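Antifreeze protein (Marinomonas primoryensis, PDB 3P4G) is a hyperactive, calcium-dependent antifreeze protein, a right-handed beta-helix that probably holds ordered, ice-like waters on its surface and through them binds ice. Local coordinates at residues 26-31 with 46-51; 50-55 with 77-82; 85-90 with 104-109; 93-98 with 112-117; 133-138 with 152-157. All blocks are in the same frame, centred on the assembly; numbering follows the deposited sequence.

Contact 1. Residues 26-31 with 46-51; sequences DHYIGS and VSATLN
Near the N-terminal end of the right-handed beta-helix, Tyr28 in the loop 26-31 is laid against residues 46-50 of the next turn. Tyr28 and Val46 form a single backbone bridge; across it Ser47 N donates to Tyr28 O at 2.8 Å, and Tyr28 is also bonded to the backbone of Asn45. With CG anti to the backbone N (chi1 177°), the ring sets off alongside Val46, where Tyr28 CD2 meets Val46 CG1 at 3.8 Å. Tyr28 OH gives its proton to Thr49 O at 2.7 Å and receives a weak bond from Ser31 N. The ring is thus pinned at its far end and sandwiched: Leu50 CD1 sits over the centre of one face, a CH-pi contact 4.0 Å from the centroid, and Gly30 N covers the opposite face. Ala48 CB presses on Ile29 C at 3.5 Å, and one water links Ser31 O to Asn51 N. Phe25 meets the Tyr28 ring edge-to-face, and Phe33 touches both Tyr28 and Leu50. The loop runs from strand 24-25 towards strand 39-42, while Leu50 and Asn51 form the first short strand of the parallel row that continues with strand 77-78.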
# COMPACT_ATOMS: atom_id res chain seq x y z
N ASP A 26 -11.58 -21.69 -27.08
CA ASP A 26 -10.23 -21.26 -27.46
C ASP A 26 -10.31 -19.73 -27.47
O ASP A 26 -10.03 -19.09 -26.45
CB ASP A 26 -9.76 -21.87 -28.81
CG ASP A 26 -8.30 -21.42 -29.22
OD1 ASP A 26 -7.58 -20.71 -28.46
OD2 ASP A 26 -7.87 -21.81 -30.34
N HIS A 27 -10.74 -19.15 -28.57
CA HIS A 27 -10.96 -17.72 -28.61
C HIS A 27 -12.38 -17.46 -28.07
O HIS A 27 -13.38 -17.87 -28.67
CB HIS A 27 -10.76 -17.24 -30.06
CG HIS A 27 -10.90 -15.76 -30.28
ND1 HIS A 27 -10.74 -14.82 -29.29
CD2 HIS A 27 -11.12 -15.06 -31.43
CE1 HIS A 27 -10.88 -13.61 -29.80
NE2 HIS A 27 -11.11 -13.73 -31.10
N TYR A 28 -12.48 -16.82 -26.90
CA TYR A 28 -13.79 -16.49 -26.32
C TYR A 28 -14.40 -15.25 -26.95
O TYR A 28 -13.87 -14.12 -26.82
CB TYR A 28 -13.71 -16.33 -24.81
CG TYR A 28 -15.02 -15.91 -24.19
CD1 TYR A 28 -15.95 -16.87 -23.77
CD2 TYR A 28 -15.34 -14.55 -24.03
CE1 TYR A 28 -17.18 -16.48 -23.18
CE2 TYR A 28 -16.55 -14.14 -23.47
CZ TYR A 28 -17.47 -15.12 -23.03
OH TYR A 28 -18.67 -14.75 -22.46
N ILE A 29 -15.54 -15.45 -27.60
CA ILE A 29 -16.21 -14.36 -28.28
C ILE A 29 -17.66 -14.18 -27.79
O ILE A 29 -18.49 -13.57 -28.45
CB ILE A 29 -16.12 -14.50 -29.79
CG1 ILE A 29 -16.76 -15.83 -30.25
CG2 ILE A 29 -14.64 -14.46 -30.23
CD1 ILE A 29 -17.04 -15.88 -31.78
N GLY A 30 -17.97 -14.72 -26.62
CA GLY A 30 -19.27 -14.46 -26.03
C GLY A 30 -20.01 -15.76 -25.80
O GLY A 30 -20.01 -16.65 -26.65
N SER A 31 -20.61 -15.86 -24.62
CA SER A 31 -21.41 -17.01 -24.25
C SER A 31 -22.22 -16.64 -23.02
O SER A 31 -21.86 -15.69 -22.30
CB SER A 31 -20.52 -18.20 -23.95
OG SER A 31 -21.36 -19.33 -23.83
N VAL A 46 -10.05 -13.45 -24.22
CA VAL A 46 -11.42 -13.03 -23.98
C VAL A 46 -11.72 -11.74 -24.77
O VAL A 46 -11.19 -10.68 -24.45
CB VAL A 46 -11.70 -12.88 -22.46
CG1 VAL A 46 -13.04 -12.16 -22.17
CG2 VAL A 46 -11.65 -14.25 -21.79
N SER A 47 -12.59 -11.83 -25.78
CA SER A 47 -12.88 -10.69 -26.64
C SER A 47 -14.33 -10.32 -26.60
O SER A 47 -14.77 -9.56 -27.46
CB SER A 47 -12.48 -10.98 -28.09
OG SER A 47 -11.14 -11.43 -28.13
N ALA A 48 -15.07 -10.82 -25.61
CA ALA A 48 -16.44 -10.31 -25.35
C ALA A 48 -16.67 -10.33 -23.85
O ALA A 48 -15.87 -10.87 -23.10
CB ALA A 48 -17.51 -11.17 -26.02
N THR A 49 -17.78 -9.75 -23.43
CA THR A 49 -18.09 -9.77 -22.02
C THR A 49 -18.29 -11.23 -21.56
O THR A 49 -18.81 -12.08 -22.30
CB THR A 49 -19.32 -8.90 -21.67
OG1 THR A 49 -20.44 -9.35 -22.43
CG2 THR A 49 -19.04 -7.43 -21.98
N LEU A 50 -17.84 -11.50 -20.34
CA LEU A 50 -17.90 -12.82 -19.75
C LEU A 50 -18.46 -12.60 -18.35
O LEU A 50 -17.85 -11.95 -17.51
CB LEU A 50 -16.49 -13.47 -19.71
CG LEU A 50 -16.41 -14.99 -19.53
CD1 LEU A 50 -14.99 -15.48 -19.87
CD2 LEU A 50 -16.80 -15.35 -18.09
N ASN A 51 -19.62 -13.16 -18.10
CA ASN A 51 -20.30 -12.99 -16.82
C ASN A 51 -20.80 -14.34 -16.30
O ASN A 51 -21.77 -14.91 -16.81
CB ASN A 51 -21.46 -12.00 -17.03
CG ASN A 51 -22.19 -11.59 -15.70
OD1 ASN A 51 -22.00 -12.18 -14.64
ND2 ASN A 51 -23.06 -10.59 -15.80
O HOH W 1 -21.34 -13.93 -20.41

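Contact 2. Residues 50-55 with 77-82; sequences LNVLAG and LDMGTG. With CA (calcium ion), chain F; CA (calcium ion), chain G; CA (calcium ion), chain E.
Leu53 O and Gly55 O from one turn and Met79 O and Thr81 O from the next close on a single calcium ion, Leu53 O at 2.4 Å and Met79 O at 2.3 Å from it; carboxylates of Asp57 and Asp84 complete the site. Before the metal loop in sequence, the strands pair in parallel, Asp78 N donating to Leu50 O at 2.8 Å and Val52 N to Asp78 O at 3.0 Å. Asn51 and Asp78, both with CG anti to the backbone N, lie side by side with amide and carboxylate stacked, their planes 24° apart. Each closes an Asx turn: Asn51 OD1 takes Leu53 N at 3.0 Å, and Asp78 OD1 takes Gly80 N at 2.9 Å from above the carboxylate plane. A water bridges Asn51 OD1 and Asp78 OD2. An alanine in place of Asn51 would probably leave Leu53 N without its acceptor and free the turn that presents Leu53 O to calcium. On the inner side Leu50 CD2 packs on Leu77 CD1, and Val52 CG2 on Met79 SD. Gly55 O and Thr81 O stand only 3.1 Å apart; both bind the ion, which probably offsets their repulsion, consistent with calcium being a structural part of the loop.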
# COMPACT_ATOMS: atom_id res chain seq x y z
N LEU A 50 -17.84 -11.50 -20.34
CA LEU A 50 -17.90 -12.82 -19.75
C LEU A 50 -18.46 -12.60 -18.35
O LEU A 50 -17.85 -11.95 -17.51
CB LEU A 50 -16.49 -13.47 -19.71
CG LEU A 50 -16.41 -14.99 -19.53
CD1 LEU A 50 -14.99 -15.48 -19.87
CD2 LEU A 50 -16.80 -15.35 -18.09
N ASN A 51 -19.62 -13.16 -18.10
CA ASN A 51 -20.30 -12.99 -16.82
C ASN A 51 -20.80 -14.34 -16.30
O ASN A 51 -21.77 -14.91 -16.81
CB ASN A 51 -21.46 -12.00 -17.03
CG ASN A 51 -22.19 -11.59 -15.70
OD1 ASN A 51 -22.00 -12.18 -14.64
ND2 ASN A 51 -23.06 -10.59 -15.80
N VAL A 52 -20.14 -14.83 -15.26
CA VAL A 52 -20.51 -16.15 -14.76
C VAL A 52 -21.61 -16.12 -13.70
O VAL A 52 -22.06 -17.18 -13.23
CB VAL A 52 -19.25 -16.98 -14.32
CG1 VAL A 52 -18.49 -17.53 -15.57
CG2 VAL A 52 -18.29 -16.16 -13.46
N LEU A 53 -22.09 -14.90 -13.36
CA LEU A 53 -23.37 -14.72 -12.64
C LEU A 53 -23.33 -15.40 -11.26
O LEU A 53 -22.26 -15.49 -10.62
CB LEU A 53 -24.58 -15.24 -13.49
CG LEU A 53 -24.80 -14.49 -14.81
CD1 LEU A 53 -25.65 -15.29 -15.81
CD2 LEU A 53 -25.46 -13.11 -14.57
N ALA A 54 -24.48 -15.83 -10.79
CA ALA A 54 -24.52 -16.45 -9.45
C ALA A 54 -23.78 -17.79 -9.40
O ALA A 54 -23.43 -18.40 -10.44
CB ALA A 54 -25.95 -16.59 -8.94
N GLY A 55 -23.56 -18.25 -8.18
CA GLY A 55 -22.81 -19.48 -8.00
C GLY A 55 -21.36 -19.19 -7.72
O GLY A 55 -20.86 -18.08 -7.98
N LEU A 77 -15.30 -8.59 -17.53
CA LEU A 77 -15.35 -9.90 -16.92
C LEU A 77 -15.99 -9.72 -15.53
O LEU A 77 -15.45 -8.98 -14.71
CB LEU A 77 -13.93 -10.46 -16.84
CG LEU A 77 -13.66 -11.73 -16.07
CD1 LEU A 77 -14.66 -12.81 -16.21
CD2 LEU A 77 -12.29 -12.23 -16.56
N ASP A 78 -17.14 -10.38 -15.31
CA ASP A 78 -17.88 -10.26 -14.04
C ASP A 78 -18.04 -11.65 -13.42
O ASP A 78 -18.61 -12.57 -14.06
CB ASP A 78 -19.22 -9.53 -14.34
CG ASP A 78 -20.07 -9.29 -13.12
OD1 ASP A 78 -19.71 -9.62 -11.98
OD2 ASP A 78 -21.19 -8.75 -13.32
N MET A 79 -17.48 -11.82 -12.23
CA MET A 79 -17.49 -13.15 -11.55
C MET A 79 -18.84 -13.29 -10.82
O MET A 79 -19.26 -14.40 -10.46
CB MET A 79 -16.32 -13.30 -10.59
CG MET A 79 -14.94 -13.18 -11.29
SD MET A 79 -14.67 -14.42 -12.61
CE MET A 79 -14.52 -15.98 -11.69
N GLY A 80 -19.52 -12.16 -10.66
CA GLY A 80 -20.88 -12.10 -10.07
C GLY A 80 -20.91 -12.35 -8.58
O GLY A 80 -19.86 -12.35 -7.87
N THR A 81 -22.13 -12.51 -8.09
CA THR A 81 -22.32 -12.93 -6.70
C THR A 81 -21.65 -14.29 -6.53
O THR A 81 -21.40 -15.03 -7.50
CB THR A 81 -23.82 -13.02 -6.30
OG1 THR A 81 -24.53 -14.01 -7.07
CG2 THR A 81 -24.49 -11.61 -6.43
N GLY A 82 -21.32 -14.62 -5.29
CA GLY A 82 -20.66 -15.92 -5.07
C GLY A 82 -19.20 -15.77 -4.70
O GLY A 82 -18.60 -14.71 -4.89
CA CA F . -20.38 -16.07 -9.28
CA CA G . -18.08 -12.96 -6.40
CA CA E . -22.54 -19.21 -12.31
O HOH W 2 -23.18 -10.76 -12.57
O HOH W 3 -24.42 -16.41 -5.85

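Contact 3. Residues 85-90 with 104-109; sequences QLYVAG and EIYIKG
Leu86, Tyr106 and Glu104 give up the most surface here. Leu86 uses both its N and its O toward strand 104-107: its N donates to Glu104 O at 2.8 Å, and Leu86 O receives Tyr106 N at 2.9 Å, a donor tilted 27° from the carbonyl plane. Its side chain turns to the inner face, where Leu86 CD2 comes within 4.3 Å of Ile105 CG2 and also packs on Met79 and Ile96.

Tyr106 points to the outer face beside Tyr87, and the two phenols run side by side in the same direction. Their planes are 21° apart, but the rings are slid so far that they barely overlap; the closest approach is Tyr87 CE1 to Tyr106 CD2 at 3.7 Å. Tyr125, one turn further on, stacks with Tyr106, so the aromatic row continues along the helix axis. This is the in-register stacking of a beta-helix: strands 85-88 and 104-107, parallel, with their axes 4.7 Å apart at closest approach, set like residue over like residue, Val88 over Ile107 inside and Gln85 over Glu104 outside.

Glu104 meets its neighbour by methylenes, Gln85 CG lying over Glu104 CB. Further along, Val88 N donates to Tyr106 O and Lys108 N to Val88 O, both at 2.8 Å. At the turn Lys108 CB rests on Ala89 O at 3.3 Å, and a CB on Gly109 would collide with Gly90 O.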
# COMPACT_ATOMS: atom_id res chain seq x y z
N GLN A 85 -13.48 -17.77 -8.37
CA GLN A 85 -12.02 -17.97 -8.46
C GLN A 85 -11.62 -17.72 -9.90
O GLN A 85 -12.16 -18.39 -10.82
CB GLN A 85 -11.70 -19.39 -8.07
CG GLN A 85 -10.19 -19.64 -7.91
CD GLN A 85 -9.91 -21.04 -7.36
OE1 GLN A 85 -10.67 -21.55 -6.54
NE2 GLN A 85 -8.83 -21.66 -7.84
N LEU A 86 -10.74 -16.76 -10.10
CA LEU A 86 -10.31 -16.35 -11.45
C LEU A 86 -8.83 -16.51 -11.63
O LEU A 86 -8.03 -16.15 -10.75
CB LEU A 86 -10.76 -14.89 -11.71
CG LEU A 86 -10.16 -14.23 -12.97
CD1 LEU A 86 -10.64 -14.99 -14.22
CD2 LEU A 86 -10.62 -12.76 -13.01
N TYR A 87 -8.45 -17.10 -12.78
CA TYR A 87 -7.05 -17.17 -13.14
C TYR A 87 -6.94 -16.55 -14.53
O TYR A 87 -7.72 -16.88 -15.41
CB TYR A 87 -6.60 -18.62 -13.19
CG TYR A 87 -5.20 -18.78 -13.76
CD1 TYR A 87 -4.08 -18.52 -12.98
CD2 TYR A 87 -5.01 -19.20 -15.08
CE1 TYR A 87 -2.79 -18.66 -13.51
CE2 TYR A 87 -3.73 -19.36 -15.61
CZ TYR A 87 -2.64 -19.10 -14.83
OH TYR A 87 -1.37 -19.23 -15.35
N VAL A 88 -6.04 -15.60 -14.70
CA VAL A 88 -5.67 -15.06 -16.03
C VAL A 88 -4.12 -15.16 -16.22
O VAL A 88 -3.38 -14.57 -15.42
CB VAL A 88 -6.10 -13.58 -16.16
CG1 VAL A 88 -5.60 -13.05 -17.51
CG2 VAL A 88 -7.61 -13.42 -16.03
N ALA A 89 -3.64 -15.89 -17.24
CA ALA A 89 -2.20 -16.02 -17.46
C ALA A 89 -1.58 -14.82 -18.17
O ALA A 89 -0.39 -14.58 -18.05
CB ALA A 89 -1.91 -17.29 -18.27
N GLY A 90 -2.40 -14.10 -18.95
CA GLY A 90 -1.96 -12.94 -19.71
C GLY A 90 -2.21 -11.64 -18.99
O GLY A 90 -2.16 -11.59 -17.74
N GLU A 104 -11.28 -14.87 -5.24
CA GLU A 104 -9.85 -15.15 -5.34
C GLU A 104 -9.48 -14.86 -6.78
O GLU A 104 -10.05 -15.46 -7.69
CB GLU A 104 -9.59 -16.60 -4.95
CG GLU A 104 -8.15 -16.98 -5.08
CD GLU A 104 -7.74 -18.23 -4.29
OE1 GLU A 104 -8.50 -18.79 -3.47
OE2 GLU A 104 -6.58 -18.65 -4.49
N ILE A 105 -8.59 -13.89 -6.99
CA ILE A 105 -8.16 -13.47 -8.37
C ILE A 105 -6.64 -13.66 -8.48
O ILE A 105 -5.87 -13.25 -7.59
CB ILE A 105 -8.49 -12.02 -8.63
CG1 ILE A 105 -10.01 -11.80 -8.69
CG2 ILE A 105 -7.89 -11.57 -9.97
CD1 ILE A 105 -10.39 -10.30 -8.81
N TYR A 106 -6.19 -14.30 -9.58
CA TYR A 106 -4.81 -14.43 -9.84
C TYR A 106 -4.57 -14.08 -11.29
O TYR A 106 -4.98 -14.84 -12.17
CB TYR A 106 -4.38 -15.90 -9.63
CG TYR A 106 -2.88 -16.13 -9.63
CD1 TYR A 106 -2.17 -16.24 -8.44
CD2 TYR A 106 -2.15 -16.22 -10.83
CE1 TYR A 106 -0.81 -16.48 -8.43
CE2 TYR A 106 -0.75 -16.42 -10.82
CZ TYR A 106 -0.10 -16.55 -9.62
OH TYR A 106 1.28 -16.75 -9.60
N ILE A 107 -3.90 -12.96 -11.52
CA ILE A 107 -3.53 -12.49 -12.86
C ILE A 107 -1.99 -12.48 -12.93
O ILE A 107 -1.31 -11.80 -12.15
CB ILE A 107 -4.07 -11.07 -13.07
CG1 ILE A 107 -5.61 -11.08 -13.01
CG2 ILE A 107 -3.48 -10.48 -14.34
CD1 ILE A 107 -6.15 -9.77 -12.49
N LYS A 108 -1.43 -13.25 -13.87
CA LYS A 108 0.03 -13.37 -13.95
C LYS A 108 0.65 -12.09 -14.55
O LYS A 108 1.77 -11.70 -14.20
CB LYS A 108 0.39 -14.60 -14.80
CG LYS A 108 1.82 -15.02 -14.77
CD LYS A 108 2.09 -16.35 -15.58
CE LYS A 108 3.60 -16.46 -15.95
NZ LYS A 108 3.93 -17.49 -17.01
N GLY A 109 -0.06 -11.49 -15.50
CA GLY A 109 0.49 -10.37 -16.31
C GLY A 109 0.22 -8.96 -15.75
O GLY A 109 -0.00 -8.77 -14.53

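Contact 4. Residues 93-98 with 112-117; sequences LGKIDA and SAAVDA. With CA (calcium ion), chain G; CA (calcium ion), chain H.
Two successive turns of the calcium-binding beta-helix meet along Leu93 to Ala98 and Ser112 to Ala117, just where each turn heads into its metal loop: Ala98 O and Ala117 O bind consecutive calcium ions. Three backbone bonds form the parallel ladder, Ile96 N to Ala114 O (3.0 Å), Asp116 N to Ile96 O (2.9 Å) and Ala98 N to Asp116 O (2.8 Å). Before the ladder begins, the methyl of Ala113 presses on the backbone, where Ala113 CB lies 3.4 Å from Gly94 C.

On the outer face Asp97 and Asp116 lie side by side, CG anti to the backbone N in both, with carboxylate planes only 8° apart. Asp97 OD1 and Asp116 OD2 come within 4.0 Å, a pairing of like charges that is probably unfavourable but eased by a water that donates to Asp97 OD1 and, weakly, to Asp116 OD2, and by backbone donors, Asp97 being bound to Gly99 N and Asp116 to Gly118. Lys95, fully extended, runs its CG past Ala114 CB at 4.1 Å; its NZ reaches Asp116 OD2 through a water and is also bonded to Asn73.

Inside, Ile96 packs on Ile105 and Ile107 of strand 104-107. Strand 96-97 is flanked beyond this pair by 77-78, and strand 115-116 by 134-135.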
# COMPACT_ATOMS: atom_id res chain seq x y z
N LEU A 93 -6.83 -6.02 -19.80
CA LEU A 93 -7.03 -4.71 -20.46
C LEU A 93 -8.50 -4.27 -20.48
O LEU A 93 -8.83 -3.21 -21.03
CB LEU A 93 -6.51 -4.72 -21.90
CG LEU A 93 -5.05 -5.15 -22.05
CD1 LEU A 93 -4.93 -6.64 -22.28
CD2 LEU A 93 -4.50 -4.38 -23.31
N GLY A 94 -9.37 -5.10 -19.91
CA GLY A 94 -10.79 -4.79 -19.72
C GLY A 94 -11.16 -5.04 -18.26
O GLY A 94 -10.55 -5.90 -17.58
N LYS A 95 -12.13 -4.26 -17.76
CA LYS A 95 -12.42 -4.23 -16.33
C LYS A 95 -12.85 -5.59 -15.77
O LYS A 95 -13.66 -6.27 -16.36
CB LYS A 95 -13.51 -3.19 -16.03
CG LYS A 95 -13.95 -3.19 -14.54
CD LYS A 95 -14.96 -2.04 -14.25
CE LYS A 95 -15.35 -2.11 -12.79
NZ LYS A 95 -16.23 -0.97 -12.45
N ILE A 96 -12.34 -5.93 -14.59
CA ILE A 96 -12.78 -7.13 -13.85
C ILE A 96 -13.59 -6.68 -12.64
O ILE A 96 -13.19 -5.76 -11.90
CB ILE A 96 -11.60 -7.98 -13.38
CG1 ILE A 96 -10.86 -8.61 -14.59
CG2 ILE A 96 -12.06 -9.13 -12.40
CD1 ILE A 96 -9.52 -9.25 -14.17
N ASP A 97 -14.74 -7.32 -12.44
CA ASP A 97 -15.48 -7.13 -11.20
C ASP A 97 -15.67 -8.54 -10.60
O ASP A 97 -16.26 -9.42 -11.26
CB ASP A 97 -16.83 -6.51 -11.52
CG ASP A 97 -17.75 -6.38 -10.30
OD1 ASP A 97 -17.31 -6.53 -9.12
OD2 ASP A 97 -18.96 -6.07 -10.55
N ALA A 98 -15.13 -8.74 -9.41
CA ALA A 98 -15.30 -10.03 -8.72
C ALA A 98 -16.65 -10.10 -7.98
O ALA A 98 -17.10 -11.18 -7.59
CB ALA A 98 -14.11 -10.29 -7.76
N SER A 112 -4.09 -3.13 -16.81
CA SER A 112 -4.22 -1.74 -17.27
C SER A 112 -5.70 -1.26 -17.26
O SER A 112 -6.01 -0.21 -17.82
CB SER A 112 -3.60 -1.59 -18.67
OG SER A 112 -4.26 -2.42 -19.66
N ALA A 113 -6.58 -2.09 -16.70
CA ALA A 113 -7.99 -1.72 -16.60
C ALA A 113 -8.38 -1.76 -15.14
O ALA A 113 -7.66 -2.29 -14.30
CB ALA A 113 -8.85 -2.72 -17.42
N ALA A 114 -9.57 -1.23 -14.82
CA ALA A 114 -9.99 -1.26 -13.43
C ALA A 114 -10.23 -2.68 -12.91
O ALA A 114 -10.63 -3.59 -13.66
CB ALA A 114 -11.24 -0.45 -13.28
N VAL A 115 -9.98 -2.89 -11.62
CA VAL A 115 -10.29 -4.19 -10.99
C VAL A 115 -11.05 -3.87 -9.71
O VAL A 115 -10.56 -3.06 -8.90
CB VAL A 115 -9.02 -4.95 -10.59
CG1 VAL A 115 -9.39 -6.21 -9.78
CG2 VAL A 115 -8.22 -5.32 -11.85
N ASP A 116 -12.22 -4.50 -9.51
CA ASP A 116 -13.02 -4.26 -8.33
C ASP A 116 -13.29 -5.60 -7.70
O ASP A 116 -13.94 -6.46 -8.31
CB ASP A 116 -14.35 -3.58 -8.77
CG ASP A 116 -15.29 -3.28 -7.59
OD1 ASP A 116 -14.93 -3.49 -6.40
OD2 ASP A 116 -16.44 -2.84 -7.87
N ALA A 117 -12.68 -5.85 -6.53
CA ALA A 117 -12.86 -7.14 -5.88
C ALA A 117 -14.18 -7.20 -5.13
O ALA A 117 -14.66 -8.30 -4.79
CB ALA A 117 -11.67 -7.48 -4.95
CA CA G . -18.08 -12.96 -6.40
CA CA H . -15.81 -9.90 -3.51
O HOH W 4 -8.32 -0.42 -20.40
O HOH W 5 -17.52 -2.87 -10.37
O HOH W 6 -18.25 -5.06 -7.04

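Contact 5. Residues 133-138 with 152-157; sequences DLDAGT and ALNAGT. With CA (calcium ion), chain J; CA (calcium ion), chain I; CA (calcium ion), chain K.
Ala136 N donates to Asn154 O and Asn154 N to Leu134 O, the two shortest polar bonds across this contact at 2.8 Å each, the second nearly straight at 175°. Asp135 CA adds a secondary CA-H...O contact to Asn154 O at 3.3 Å. One step back, Leu134 N donates to Ala152 O. A side chain then extends the ladder: Asp133 OD1 lies 3.0 Å from Ala152 N, which meets it from above the carboxylate plane.

Asp135 works within its own turn. Its OD2 takes Gly137 N at 2.7 Å, nearly in line with the carboxylate C-O bond, and closes an Asx turn, while OD1 lies 3.8 Å from Asn154 CB. An alanine in place of Asp135 would probably leave Gly137 N without this acceptor and give the turn that carries Gly137 O to calcium more freedom. That oxygen shares its ion with Ala155 O, 3.0 Å away, and with Thr157 O; Asp139, Asp141 and Asp160 complete the site. Inside, Leu134 CD2 packs on Leu153 CG.

Thr138 and Thr157 point the same way, Thr157 OG1 lying 3.2 Å from Thr138 CA and close to its CB as well. Such threonine rows beside a calcium-bridged beta-helix are consistent with the ice-binding surface of this antifreeze protein.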
# COMPACT_ATOMS: atom_id res chain seq x y z
N ASP A 133 -7.07 1.39 -12.05
CA ASP A 133 -7.41 1.63 -10.66
C ASP A 133 -7.98 0.39 -10.04
O ASP A 133 -8.91 -0.19 -10.56
CB ASP A 133 -8.49 2.72 -10.52
CG ASP A 133 -7.99 4.09 -10.93
OD1 ASP A 133 -6.76 4.34 -11.04
OD2 ASP A 133 -8.85 4.95 -11.13
N LEU A 134 -7.40 -0.01 -8.92
CA LEU A 134 -7.91 -1.15 -8.18
C LEU A 134 -8.68 -0.74 -6.94
O LEU A 134 -8.24 0.16 -6.14
CB LEU A 134 -6.73 -2.05 -7.77
CG LEU A 134 -7.15 -3.42 -7.16
CD1 LEU A 134 -6.06 -4.42 -7.48
CD2 LEU A 134 -7.22 -3.38 -5.70
N ASP A 135 -9.84 -1.40 -6.72
CA ASP A 135 -10.57 -1.20 -5.48
C ASP A 135 -10.84 -2.55 -4.84
O ASP A 135 -11.51 -3.39 -5.44
CB ASP A 135 -11.90 -0.47 -5.72
CG ASP A 135 -12.48 0.10 -4.44
OD1 ASP A 135 -12.82 1.33 -4.35
OD2 ASP A 135 -12.49 -0.61 -3.46
N ALA A 136 -10.27 -2.80 -3.65
CA ALA A 136 -10.48 -4.12 -3.01
C ALA A 136 -11.82 -4.15 -2.29
O ALA A 136 -12.31 -5.23 -1.88
CB ALA A 136 -9.33 -4.42 -2.02
N GLY A 137 -12.45 -2.97 -2.13
CA GLY A 137 -13.78 -2.88 -1.55
C GLY A 137 -13.87 -3.17 -0.05
O GLY A 137 -12.83 -3.23 0.68
N THR A 138 -15.09 -3.37 0.41
CA THR A 138 -15.34 -3.66 1.83
C THR A 138 -14.70 -5.00 2.23
O THR A 138 -14.20 -5.74 1.36
CB THR A 138 -16.84 -3.66 2.18
OG1 THR A 138 -17.50 -4.77 1.55
CG2 THR A 138 -17.52 -2.33 1.71
N ALA A 152 -4.53 4.44 -9.00
CA ALA A 152 -5.15 4.41 -7.66
C ALA A 152 -5.24 3.00 -7.12
O ALA A 152 -5.53 2.06 -7.86
CB ALA A 152 -6.57 5.04 -7.65
N LEU A 153 -5.01 2.82 -5.84
CA LEU A 153 -5.26 1.51 -5.24
C LEU A 153 -5.99 1.81 -3.91
O LEU A 153 -5.43 2.40 -2.98
CB LEU A 153 -3.96 0.73 -5.03
CG LEU A 153 -4.16 -0.76 -4.67
CD1 LEU A 153 -2.84 -1.53 -4.93
CD2 LEU A 153 -4.62 -1.03 -3.22
N ASN A 154 -7.25 1.42 -3.85
CA ASN A 154 -8.08 1.64 -2.69
C ASN A 154 -8.39 0.31 -2.03
O ASN A 154 -9.09 -0.51 -2.62
CB ASN A 154 -9.35 2.36 -3.16
CG ASN A 154 -9.05 3.77 -3.62
OD1 ASN A 154 -8.31 4.50 -2.97
ND2 ASN A 154 -9.59 4.16 -4.77
N ALA A 155 -7.84 0.08 -0.82
CA ALA A 155 -8.04 -1.20 -0.13
C ALA A 155 -9.41 -1.28 0.60
O ALA A 155 -9.91 -2.41 0.93
CB ALA A 155 -6.86 -1.43 0.82
N GLY A 156 -9.99 -0.11 0.83
CA GLY A 156 -11.35 0.08 1.41
C GLY A 156 -11.43 -0.11 2.90
O GLY A 156 -10.42 -0.22 3.64
N THR A 157 -12.66 -0.24 3.37
CA THR A 157 -12.86 -0.68 4.71
C THR A 157 -12.31 -2.08 4.84
O THR A 157 -11.98 -2.77 3.84
CB THR A 157 -14.36 -0.66 5.08
OG1 THR A 157 -15.02 -1.74 4.39
CG2 THR A 157 -15.02 0.73 4.77
CA CA J . -11.09 -3.93 2.14
CA CA I . -13.40 -6.89 -0.60
CA CA K . -8.69 -0.90 5.11

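Overall arrangement
Every contact joins adjacent turns of one solenoid, and contacts 2 to 5 each have a buried inner row and a more open outer one. Contacts 2, 4 and 5 lie along the same row of short strands and their loops: contact 2 bonds to contact 4 through 77-78 and 96-97, contact 4 to contact 5 through 115-116 and 134-135, and contacts 2 and 4 share a calcium. Their outer residues include aspartate and asparagine, with bridging waters in contacts 2 and 4. Contact 3, on longer strands of another wall, binds no metal; its outer face carries a tyrosine pair beside Gln85 and Glu104. Contact 1, farthest from the chain's centre, replaces regular pairing with a buried tyrosine.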